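Local coordinates for odorant binding protein ASP5 (Apis mellifera, PDB 3R72) that probably carries odorant molecules in the antennae of the honeybee, holding hydrophobic ligands in a pocket enclosed by helices, at residues L44-T49 with D99-T104. Numbering follows the deposited sequence.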
ATOM      1  N   LEU A  44       7.101 -11.148   0.238  1.00  7.59           N
ATOM      2  CA  LEU A  44       6.835  -9.739   0.502  1.00  6.98           C
ATOM      3  C   LEU A  44       5.845  -9.190  -0.517  1.00  6.52           C
ATOM      4  O   LEU A  44       4.937  -8.421  -0.166  1.00  7.08           O
ATOM      5  CB  LEU A  44       8.130  -8.925   0.520  1.00  7.01           C
ATOM      6  CG  LEU A  44       7.964  -7.439   0.799  1.00  6.62           C
ATOM      7  CD1 LEU A  44       7.268  -7.156   2.119  1.00  8.12           C
ATOM      8  CD2 LEU A  44       9.333  -6.754   0.715  1.00  7.92           C
ATOM      9  N   GLN A  45       5.993  -9.601  -1.775  1.00  6.57           N
ATOM     10  CA  GLN A  45       5.036  -9.180  -2.791  1.00  7.11           C
ATOM     11  C   GLN A  45       3.619  -9.587  -2.393  1.00  7.46           C
ATOM     12  O   GLN A  45       2.680  -8.782  -2.433  1.00  7.66           O
ATOM     13  CB  GLN A  45       5.437  -9.758  -4.146  1.00  7.63           C
ATOM     14  CG  GLN A  45       6.757  -9.191  -4.649  1.00  8.11           C
ATOM     15  CD  GLN A  45       7.361  -9.903  -5.829  1.00  9.78           C
ATOM     16  OE1 GLN A  45       6.904 -10.960  -6.253  1.00 11.06           O
ATOM     17  NE2 GLN A  45       8.412  -9.309  -6.374  1.00 12.49           N
ATOM     18  N   CYS A  46       3.452 -10.831  -1.962  1.00  7.51           N
ATOM     19  CA  CYS A  46       2.121 -11.300  -1.568  1.00  8.50           C
ATOM     20  C   CYS A  46       1.595 -10.634  -0.302  1.00  7.68           C
ATOM     21  O   CYS A  46       0.383 -10.479  -0.171  1.00  7.80           O
ATOM     22  CB  CYS A  46       2.103 -12.815  -1.454  1.00  9.71           C
ATOM     23  SG  CYS A  46       2.354 -13.665  -3.069  1.00 14.52           S
ATOM     24  N   TYR A  47       2.481 -10.188   0.585  1.00  7.13           N
ATOM     25  CA  TYR A  47       2.056  -9.377   1.725  1.00  6.70           C
ATOM     26  C   TYR A  47       1.356  -8.105   1.235  1.00  6.75           C
ATOM     27  O   TYR A  47       0.319  -7.714   1.776  1.00  6.87           O
ATOM     28  CB  TYR A  47       3.243  -9.068   2.653  1.00  7.12           C
ATOM     29  CG  TYR A  47       2.921  -8.057   3.719  1.00  7.29           C
ATOM     30  CD1 TYR A  47       2.422  -8.436   4.961  1.00  8.27           C
ATOM     31  CD2 TYR A  47       3.080  -6.706   3.469  1.00  7.06           C
ATOM     32  CE1 TYR A  47       2.088  -7.482   5.916  1.00  7.80           C
ATOM     33  CE2 TYR A  47       2.756  -5.756   4.421  1.00  7.31           C
ATOM     34  CZ  TYR A  47       2.265  -6.155   5.641  1.00  7.78           C
ATOM     35  OH  TYR A  47       1.923  -5.225   6.594  1.00  8.59           O
ATOM     36  N   THR A  48       1.919  -7.447   0.224  1.00  6.21           N
ATOM     37  CA  THR A  48       1.280  -6.240  -0.278  1.00  6.16           C
ATOM     38  C   THR A  48      -0.112  -6.516  -0.805  1.00  5.94           C
ATOM     39  O   THR A  48      -1.019  -5.710  -0.622  1.00  6.32           O
ATOM     40  CB  THR A  48       2.130  -5.440  -1.294  1.00  5.96           C
ATOM     41  OG1 THR A  48       2.268  -6.127  -2.542  1.00  6.81           O
ATOM     42  CG2 THR A  48       3.491  -5.071  -0.716  1.00  6.58           C
ATOM     43  N   THR A  49      -0.286  -7.651  -1.472  1.00  6.81           N
ATOM     44  CA  THR A  49      -1.600  -8.020  -1.964  1.00  7.45           C
ATOM     45  C   THR A  49      -2.578  -8.288  -0.818  1.00  7.24           C
ATOM     46  O   THR A  49      -3.742  -7.905  -0.895  1.00  7.64           O
ATOM     47  CB  THR A  49      -1.533  -9.258  -2.872  1.00  7.72           C
ATOM     48  OG1 THR A  49      -0.415  -9.134  -3.756  1.00  8.57           O
ATOM     49  CG2 THR A  49      -2.835  -9.431  -3.666  1.00 10.18           C
ATOM     50  N   ASP A  99       1.835 -11.813 -11.773  1.00 11.37           N
ATOM     51  CA  ASP A  99       0.760 -12.281 -10.918  1.00 11.21           C
ATOM     52  C   ASP A  99       0.270 -11.161  -9.993  1.00 10.85           C
ATOM     53  O   ASP A  99       0.819 -10.052 -10.004  1.00 10.74           O
ATOM     54  CB  ASP A  99       1.119 -13.589 -10.182  1.00 11.51           C
ATOM     55  CG  ASP A  99       2.157 -13.439  -9.086  1.00 13.03           C
ATOM     56  OD1 ASP A  99       2.655 -14.488  -8.625  1.00 16.66           O
ATOM     57  OD2 ASP A  99       2.455 -12.331  -8.646  1.00 12.85           O
ATOM     58  N   ASP A 100      -0.792 -11.412  -9.228  1.00 10.51           N
ATOM     59  CA  ASP A 100      -1.357 -10.344  -8.398  1.00 10.61           C
ATOM     60  C   ASP A 100      -0.345  -9.788  -7.411  1.00  9.77           C
ATOM     61  O   ASP A 100      -0.325  -8.577  -7.155  1.00  9.84           O
ATOM     62  CB  ASP A 100      -2.581 -10.819  -7.626  1.00 11.36           C
ATOM     63  CG  ASP A 100      -3.770 -11.120  -8.520  1.00 13.61           C
ATOM     64  OD1 ASP A 100      -3.739 -10.788  -9.719  1.00 16.20           O
ATOM     65  OD2 ASP A 100      -4.740 -11.688  -7.991  1.00 16.98           O
ATOM     66  N   CYS A 101       0.487 -10.664  -6.861  1.00  9.33           N
ATOM     67  CA  CYS A 101       1.512 -10.261  -5.902  1.00  9.61           C
ATOM     68  C   CYS A 101       2.513  -9.311  -6.553  1.00  8.55           C
ATOM     69  O   CYS A 101       2.905  -8.300  -5.973  1.00  7.94           O
ATOM     70  CB  CYS A 101       2.222 -11.491  -5.313  1.00 10.27           C
ATOM     71  SG  CYS A 101       1.126 -12.646  -4.443  1.00 14.49           S
ATOM     72  N   GLN A 102       2.961  -9.663  -7.747  1.00  8.13           N
ATOM     73  CA  GLN A 102       3.886  -8.828  -8.487  1.00  8.63           C
ATOM     74  C   GLN A 102       3.256  -7.484  -8.849  1.00  7.86           C
ATOM     75  O   GLN A 102       3.899  -6.449  -8.724  1.00  8.19           O
ATOM     76  CB  GLN A 102       4.366  -9.586  -9.730  1.00  9.27           C
ATOM     77  CG  GLN A 102       5.225 -10.779  -9.358  1.00 10.70           C
ATOM     78  CD  GLN A 102       5.478 -11.758 -10.489  1.00 12.98           C
ATOM     79  OE1 GLN A 102       4.639 -11.986 -11.347  1.00 14.38           O
ATOM     80  NE2 GLN A 102       6.629 -12.394 -10.447  1.00 16.83           N
ATOM     81  N   LYS A 103       1.986  -7.491  -9.251  1.00  8.10           N
ATOM     82  CA  LYS A 103       1.309  -6.257  -9.622  1.00  7.98           C
ATOM     83  C   LYS A 103       1.185  -5.295  -8.449  1.00  6.81           C
ATOM     84  O   LYS A 103       1.521  -4.116  -8.572  1.00  6.98           O
ATOM     85  CB  LYS A 103      -0.067  -6.549 -10.189  1.00  8.84           C
ATOM     86  CG  LYS A 103      -0.060  -7.204 -11.562  1.00 10.59           C
ATOM     87  CD  LYS A 103      -1.464  -7.222 -12.166  1.00 16.56           C
ATOM     88  CE  LYS A 103      -1.493  -7.936 -13.495  1.00 20.60           C
ATOM     89  NZ  LYS A 103      -2.859  -8.402 -13.869  1.00 23.63           N
ATOM     90  N   THR A 104       0.672  -5.764  -7.319  1.00  6.71           N
ATOM     91  CA  THR A 104       0.522  -4.859  -6.188  1.00  6.54           C
ATOM     92  C   THR A 104       1.874  -4.361  -5.699  1.00  6.36           C
ATOM     93  O   THR A 104       2.007  -3.195  -5.337  1.00  6.14           O
ATOM     94  CB  THR A 104      -0.308  -5.452  -5.028  1.00  6.55           C
ATOM     95  OG1 THR A 104       0.326  -6.620  -4.501  1.00  6.74           O
ATOM     96  CG2 THR A 104      -1.692  -5.796  -5.483  1.00  7.77           C
TER
HETATM   97  O   HOH W   1       8.314 -12.577  -7.930  1.00 17.70           O
HETATM   98  O   HOH W   2       9.014 -10.167  -9.571  1.00 25.61           O
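Thr104 sets its hydroxyl between those of Thr48 and Thr49, and the three form the buried, tightly packed side of this helix crossing. OG1 of Thr104 lies 2.7 Å from Thr49 OG1, a hydrogen bond that either could donate, and 2.8 Å from Thr48 OG1. The Thr48 hydroxyl, turned between its own backbone N and carbonyl carbon (chi1 69°), gives its proton to Gln45 O at 2.7 Å, in the carbonyl plane on a lone pair. An alanine in place of Thr48 would probably leave Thr104 OG1 with Thr49 as its one hydroxyl neighbour here and cost Gln45 O a short side-chain donor. Phe58 packs against Thr49 and Thr104. The segments 44-49 and 100-104, parts of helices 42-54 and 100-114, cross at 79° with axes 7.4 Å apart at closest, and the disulfide Cys46-Cys101 staples them where they meet. It is one of three in this chain, the pattern of the classical PBP/GOBP odorant-binding fold. Beside it, Gln45 CB rests 3.4 Å from Cys101 O. Toward the solvent side the packing gives way to water: the Gln45 and Gln102 amides, their planes 62° apart, are bridged by a water that donates to Gln45 OE1 and accepts from Gln102 NE2, while a second water holds both NE2 atoms weakly. Gln102 also closes a capping box with Asp99, its N reaching Asp99 OD2 at 2.9 Å and its OE1 taking Asp99 N at 2.8 Å.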